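Local coordinates for 177aa long conserved hypothetical protein (ST1454) (Sulfolobus tokodaii, PDB 1WOZ) that probably transfers an adenosyl group from ATP to cob(I)alamin, as expected of a PduO-type corrinoid adenosyltransferase, at residues Glu33-Trp47 / Glu109-Arg123. Numbering follows the deposited sequence.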
loop_
_atom_site.group_PDB
_atom_site.type_symbol
_atom_site.label_atom_id
_atom_site.label_comp_id
_atom_site.label_asym_id
_atom_site.label_seq_id
_atom_site.Cartn_x
_atom_site.Cartn_y
_atom_site.Cartn_z
ATOM N N GLU A 33 1.693 8.244 4.433
ATOM C CA GLU A 33 1.578 7.109 3.520
ATOM C C GLU A 33 0.950 7.594 2.208
ATOM O O GLU A 33 1.429 7.285 1.119
ATOM C CB GLU A 33 0.745 5.979 4.158
ATOM C CG GLU A 33 0.682 4.740 3.250
ATOM C CD GLU A 33 -0.064 3.547 3.850
ATOM O OE1 GLU A 33 -0.455 3.595 5.030
ATOM O OE2 GLU A 33 -0.244 2.538 3.131
ATOM N N LEU A 34 -0.128 8.364 2.298
ATOM C CA LEU A 34 -0.746 8.900 1.082
ATOM C C LEU A 34 0.257 9.782 0.310
ATOM O O LEU A 34 0.416 9.657 -0.909
ATOM C CB LEU A 34 -1.997 9.721 1.440
ATOM C CG LEU A 34 -2.611 10.562 0.299
ATOM C CD1 LEU A 34 -3.066 9.655 -0.859
ATOM C CD2 LEU A 34 -3.829 11.344 0.837
ATOM N N ASN A 35 0.950 10.656 1.032
ATOM C CA ASN A 35 1.916 11.562 0.414
ATOM C C ASN A 35 3.014 10.778 -0.324
ATOM O O ASN A 35 3.482 11.184 -1.398
ATOM C CB ASN A 35 2.531 12.461 1.515
ATOM C CG ASN A 35 2.949 13.837 0.997
ATOM O OD1 ASN A 35 2.637 14.219 -0.128
ATOM N ND2 ASN A 35 3.656 14.583 1.830
ATOM N N SER A 36 3.426 9.647 0.253
ATOM C CA SER A 36 4.472 8.830 -0.354
ATOM C C SER A 36 3.950 8.158 -1.623
ATOM O O SER A 36 4.665 8.111 -2.634
ATOM C CB SER A 36 4.999 7.804 0.655
ATOM O OG SER A 36 5.573 8.486 1.782
ATOM N N PHE A 37 2.717 7.641 -1.600
ATOM C CA PHE A 37 2.173 7.070 -2.849
ATOM C C PHE A 37 2.057 8.173 -3.923
ATOM O O PHE A 37 2.281 7.928 -5.119
ATOM C CB PHE A 37 0.801 6.410 -2.611
ATOM C CG PHE A 37 0.893 4.971 -2.126
ATOM C CD1 PHE A 37 1.179 3.939 -3.016
ATOM C CD2 PHE A 37 0.756 4.669 -0.771
ATOM C CE1 PHE A 37 1.335 2.612 -2.561
ATOM C CE2 PHE A 37 0.914 3.355 -0.290
ATOM C CZ PHE A 37 1.207 2.315 -1.188
ATOM N N ILE A 38 1.700 9.387 -3.513
ATOM C CA ILE A 38 1.610 10.466 -4.498
ATOM C C ILE A 38 3.001 10.724 -5.099
ATOM O O ILE A 38 3.136 10.914 -6.307
ATOM C CB ILE A 38 1.057 11.767 -3.875
ATOM C CG1 ILE A 38 -0.456 11.623 -3.675
ATOM C CG2 ILE A 38 1.309 12.959 -4.819
ATOM C CD1 ILE A 38 -1.096 12.699 -2.780
ATOM N N GLY A 39 4.032 10.709 -4.249
ATOM C CA GLY A 39 5.388 10.910 -4.722
ATOM C C GLY A 39 5.722 9.818 -5.729
ATOM O O GLY A 39 6.373 10.091 -6.744
ATOM N N PHE A 40 5.276 8.584 -5.461
ATOM C CA PHE A 40 5.534 7.458 -6.381
ATOM C C PHE A 40 4.774 7.684 -7.705
ATOM O O PHE A 40 5.333 7.526 -8.793
ATOM C CB PHE A 40 5.128 6.123 -5.703
ATOM C CG PHE A 40 5.337 4.891 -6.569
ATOM C CD1 PHE A 40 4.302 3.975 -6.754
ATOM C CD2 PHE A 40 6.567 4.636 -7.175
ATOM C CE1 PHE A 40 4.483 2.817 -7.528
ATOM C CE2 PHE A 40 6.759 3.478 -7.955
ATOM C CZ PHE A 40 5.715 2.574 -8.126
ATOM N N ALA A 41 3.515 8.102 -7.630
ATOM C CA ALA A 41 2.743 8.368 -8.863
ATOM C C ALA A 41 3.446 9.448 -9.716
ATOM O O ALA A 41 3.556 9.326 -10.954
ATOM C CB ALA A 41 1.374 8.839 -8.518
ATOM N N ILE A 42 3.904 10.516 -9.060
ATOM C CA ILE A 42 4.618 11.572 -9.775
ATOM C C ILE A 42 5.848 11.006 -10.495
ATOM O O ILE A 42 6.088 11.322 -11.663
ATOM C CB ILE A 42 5.064 12.708 -8.809
ATOM C CG1 ILE A 42 3.831 13.459 -8.297
ATOM C CG2 ILE A 42 6.057 13.685 -9.534
ATOM C CD1 ILE A 42 4.114 14.396 -7.102
ATOM N N SER A 43 6.624 10.157 -9.824
ATOM C CA SER A 43 7.813 9.594 -10.465
ATOM C C SER A 43 7.479 8.699 -11.674
ATOM O O SER A 43 8.330 8.461 -12.528
ATOM C CB SER A 43 8.653 8.780 -9.461
ATOM O OG SER A 43 8.089 7.489 -9.212
ATOM N N LYS A 44 6.248 8.216 -11.758
ATOM C CA LYS A 44 5.856 7.311 -12.848
ATOM C C LYS A 44 5.043 7.981 -13.965
ATOM O O LYS A 44 4.719 7.353 -14.968
ATOM C CB LYS A 44 5.010 6.158 -12.286
ATOM C CG LYS A 44 5.680 5.305 -11.220
ATOM C CD LYS A 44 6.796 4.483 -11.801
ATOM C CE LYS A 44 6.268 3.420 -12.760
ATOM N NZ LYS A 44 7.387 2.600 -13.325
ATOM N N ILE A 45 4.718 9.244 -13.791
ATOM C CA ILE A 45 3.898 9.995 -14.745
ATOM C C ILE A 45 4.775 10.988 -15.511
ATOM O O ILE A 45 5.464 11.816 -14.913
ATOM C CB ILE A 45 2.777 10.756 -13.965
ATOM C CG1 ILE A 45 1.722 9.756 -13.474
ATOM C CG2 ILE A 45 2.132 11.825 -14.820
ATOM C CD1 ILE A 45 0.781 10.389 -12.420
ATOM N N PRO A 46 4.739 10.935 -16.849
ATOM C CA PRO A 46 5.559 11.846 -17.650
ATOM C C PRO A 46 4.938 13.205 -17.977
ATOM O O PRO A 46 5.619 14.095 -18.481
ATOM C CB PRO A 46 5.801 11.034 -18.917
ATOM C CG PRO A 46 4.428 10.390 -19.126
ATOM C CD PRO A 46 4.066 9.932 -17.705
ATOM N N TRP A 47 3.663 13.389 -17.689
ATOM C CA TRP A 47 3.007 14.633 -18.073
ATOM C C TRP A 47 3.189 15.745 -17.064
ATOM O O TRP A 47 2.886 15.592 -15.875
ATOM C CB TRP A 47 1.531 14.358 -18.326
ATOM C CG TRP A 47 1.337 13.192 -19.268
ATOM C CD1 TRP A 47 1.674 13.128 -20.594
ATOM C CD2 TRP A 47 0.809 11.906 -18.928
ATOM N NE1 TRP A 47 1.389 11.879 -21.098
ATOM C CE2 TRP A 47 0.859 11.107 -20.099
ATOM C CE3 TRP A 47 0.301 11.353 -17.750
ATOM C CZ2 TRP A 47 0.426 9.784 -20.121
ATOM C CZ3 TRP A 47 -0.136 10.023 -17.769
ATOM C CH2 TRP A 47 -0.070 9.256 -18.950
ATOM N N GLU A 109 0.220 1.863 -16.848
ATOM C CA GLU A 109 0.867 1.841 -15.532
ATOM C C GLU A 109 0.600 3.188 -14.840
ATOM O O GLU A 109 0.438 3.236 -13.619
ATOM C CB GLU A 109 2.380 1.575 -15.677
ATOM C CG GLU A 109 3.083 1.364 -14.321
ATOM C CD GLU A 109 4.535 0.948 -14.462
ATOM O OE1 GLU A 109 5.212 0.843 -13.416
ATOM O OE2 GLU A 109 4.991 0.720 -15.604
ATOM N N GLU A 110 0.540 4.275 -15.619
ATOM C CA GLU A 110 0.267 5.597 -15.053
ATOM C C GLU A 110 -1.118 5.656 -14.400
ATOM O O GLU A 110 -1.260 6.089 -13.244
ATOM C CB GLU A 110 0.364 6.691 -16.125
ATOM C CG GLU A 110 1.766 6.913 -16.656
ATOM C CD GLU A 110 2.131 6.001 -17.814
ATOM O OE1 GLU A 110 1.352 5.084 -18.149
ATOM O OE2 GLU A 110 3.220 6.205 -18.395
ATOM N N ALA A 111 -2.144 5.220 -15.127
ATOM C CA ALA A 111 -3.485 5.212 -14.555
ATOM C C ALA A 111 -3.547 4.226 -13.372
ATOM O O ALA A 111 -4.233 4.481 -12.378
ATOM C CB ALA A 111 -4.517 4.806 -15.615
ATOM N N SER A 112 -2.833 3.109 -13.474
ATOM C CA SER A 112 -2.878 2.118 -12.400
ATOM C C SER A 112 -2.294 2.668 -11.109
ATOM O O SER A 112 -2.869 2.458 -10.043
ATOM C CB SER A 112 -2.129 0.833 -12.794
ATOM O OG SER A 112 -2.767 0.207 -13.899
ATOM N N VAL A 113 -1.163 3.369 -11.189
ATOM C CA VAL A 113 -0.581 3.911 -9.968
ATOM C C VAL A 113 -1.461 5.018 -9.402
ATOM O O VAL A 113 -1.536 5.197 -8.172
ATOM C CB VAL A 113 0.861 4.406 -10.189
ATOM C CG1 VAL A 113 1.461 4.870 -8.852
ATOM C CG2 VAL A 113 1.714 3.262 -10.718
ATOM N N LEU A 114 -2.136 5.760 -10.284
ATOM C CA LEU A 114 -3.064 6.809 -9.835
ATOM C C LEU A 114 -4.256 6.196 -9.100
ATOM O O LEU A 114 -4.731 6.761 -8.105
ATOM C CB LEU A 114 -3.549 7.654 -11.027
ATOM C CG LEU A 114 -2.436 8.635 -11.501
ATOM C CD1 LEU A 114 -2.755 9.142 -12.914
ATOM C CD2 LEU A 114 -2.306 9.818 -10.531
ATOM N N HIS A 115 -4.751 5.053 -9.589
ATOM C CA HIS A 115 -5.864 4.386 -8.922
ATOM C C HIS A 115 -5.435 3.834 -7.562
ATOM O O HIS A 115 -6.218 3.828 -6.606
ATOM C CB HIS A 115 -6.418 3.241 -9.783
ATOM C CG HIS A 115 -7.397 3.701 -10.812
ATOM N ND1 HIS A 115 -8.577 4.329 -10.474
ATOM C CD2 HIS A 115 -7.367 3.648 -12.169
ATOM C CE1 HIS A 115 -9.233 4.648 -11.577
ATOM N NE2 HIS A 115 -8.521 4.246 -12.619
ATOM N N VAL A 116 -4.208 3.324 -7.477
ATOM C CA VAL A 116 -3.741 2.828 -6.186
ATOM C C VAL A 116 -3.699 4.014 -5.208
ATOM O O VAL A 116 -4.146 3.920 -4.057
ATOM C CB VAL A 116 -2.318 2.221 -6.289
ATOM C CG1 VAL A 116 -1.711 2.088 -4.887
ATOM C CG2 VAL A 116 -2.372 0.853 -6.997
ATOM N N THR A 117 -3.157 5.128 -5.681
ATOM C CA THR A 117 -3.040 6.333 -4.868
ATOM C C THR A 117 -4.444 6.806 -4.460
ATOM O O THR A 117 -4.679 7.186 -3.306
ATOM C CB THR A 117 -2.272 7.409 -5.668
ATOM O OG1 THR A 117 -0.998 6.862 -6.037
ATOM C CG2 THR A 117 -2.034 8.668 -4.833
ATOM N N ARG A 118 -5.384 6.734 -5.403
ATOM C CA ARG A 118 -6.770 7.105 -5.140
ATOM C C ARG A 118 -7.385 6.227 -4.014
ATOM O O ARG A 118 -8.066 6.717 -3.094
ATOM C CB ARG A 118 -7.566 6.950 -6.456
ATOM C CG ARG A 118 -9.096 7.152 -6.377
ATOM C CD ARG A 118 -9.796 6.598 -7.670
ATOM N NE ARG A 118 -9.564 5.153 -7.803
ATOM C CZ ARG A 118 -10.095 4.228 -7.011
ATOM N NH1 ARG A 118 -10.934 4.576 -6.030
ATOM N NH2 ARG A 118 -9.707 2.958 -7.132
ATOM N N SER A 119 -7.148 4.928 -4.075
ATOM C CA SER A 119 -7.703 4.032 -3.049
ATOM C C SER A 119 -7.071 4.285 -1.676
ATOM O O SER A 119 -7.725 4.126 -0.633
ATOM C CB SER A 119 -7.548 2.564 -3.476
ATOM O OG SER A 119 -6.202 2.144 -3.428
ATOM N N VAL A 120 -5.810 4.716 -1.667
ATOM C CA VAL A 120 -5.168 5.021 -0.386
ATOM C C VAL A 120 -5.764 6.331 0.149
ATOM O O VAL A 120 -6.014 6.460 1.354
ATOM C CB VAL A 120 -3.632 5.110 -0.541
ATOM C CG1 VAL A 120 -2.963 5.630 0.787
ATOM C CG2 VAL A 120 -3.098 3.707 -0.856
ATOM N N ALA A 121 -6.021 7.291 -0.743
ATOM C CA ALA A 121 -6.617 8.561 -0.311
ATOM C C ALA A 121 -7.984 8.272 0.342
ATOM O O ALA A 121 -8.345 8.868 1.364
ATOM C CB ALA A 121 -6.783 9.500 -1.506
ATOM N N ARG A 122 -8.738 7.346 -0.250
ATOM C CA ARG A 122 -10.040 6.979 0.291
ATOM C C ARG A 122 -9.895 6.289 1.648
ATOM O O ARG A 122 -10.729 6.502 2.546
ATOM C CB ARG A 122 -10.820 6.118 -0.726
ATOM C CG ARG A 122 -11.397 6.996 -1.858
ATOM C CD ARG A 122 -12.163 6.207 -2.932
ATOM N NE ARG A 122 -13.321 5.451 -2.439
ATOM C CZ ARG A 122 -14.578 5.900 -2.351
ATOM N NH1 ARG A 122 -14.895 7.134 -2.711
ATOM N NH2 ARG A 122 -15.543 5.083 -1.936
ATOM N N ARG A 123 -8.812 5.526 1.846
ATOM C CA ARG A 123 -8.601 4.880 3.139
ATOM C C ARG A 123 -8.292 5.958 4.198
ATOM O O ARG A 123 -8.798 5.893 5.337
ATOM C CB ARG A 123 -7.472 3.828 3.066
ATOM C CG ARG A 123 -6.807 3.522 4.440
ATOM C CD ARG A 123 -6.160 2.136 4.505
ATOM N NE ARG A 123 -5.182 1.869 3.443
ATOM C CZ ARG A 123 -3.890 2.177 3.509
ATOM N NH1 ARG A 123 -3.420 2.785 4.594
ATOM N NH2 ARG A 123 -3.061 1.829 2.518
#
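F37 and V120 meet about a turn from the E33-R123 end of an antiparallel helix pair, 33-44 against 109-123, whose axes approach to 9.3 Å at 170°. Methyl CG2 of V120 lies over one face of the F37 ring, offset toward its rim, in a CH-pi contact, while V116 CG1 approaches CE1 obliquely at 3.9 Å. T117 is a knob in the hole formed by L34, F37, I38 and A41. Its OG1, beside the backbone N (chi1 -57°), donates back to V113 O at 2.8 Å, which satisfies the buried hydroxyl within its own helix and turns CG2 onto I38 CG1, 3.5 Å away. The apolar seam continues through V113 CG1, 3.6 Å from F40 CD1, and through L114 CD2 against I45 CD1; beyond it, E110 CB comes obliquely to the W47 ring at CZ3.

R123 grips E33 end-on: NH1 donates to OE1 at 3.1 Å and NH2 to OE2 at 3.0 Å, both nearly straight. The carboxylate oxygens lie in the guanidinium plane, while the nitrogens approach from more than 50° out of the carboxylate plane. E33 also pairs with R123 of the second subunit, and R123 with E33 of the third. A glutamine in place of E33 would probably leave the arginines of two subunits without their shared negative charge. K44 pairs with E109 of the second subunit. The chemistry thus implies that an apolar seam joins helices 23-44 and 109-134 in the five-helix bundle of this trimeric protein, while charged residues, with F40 and V116, also reach neighbouring subunits.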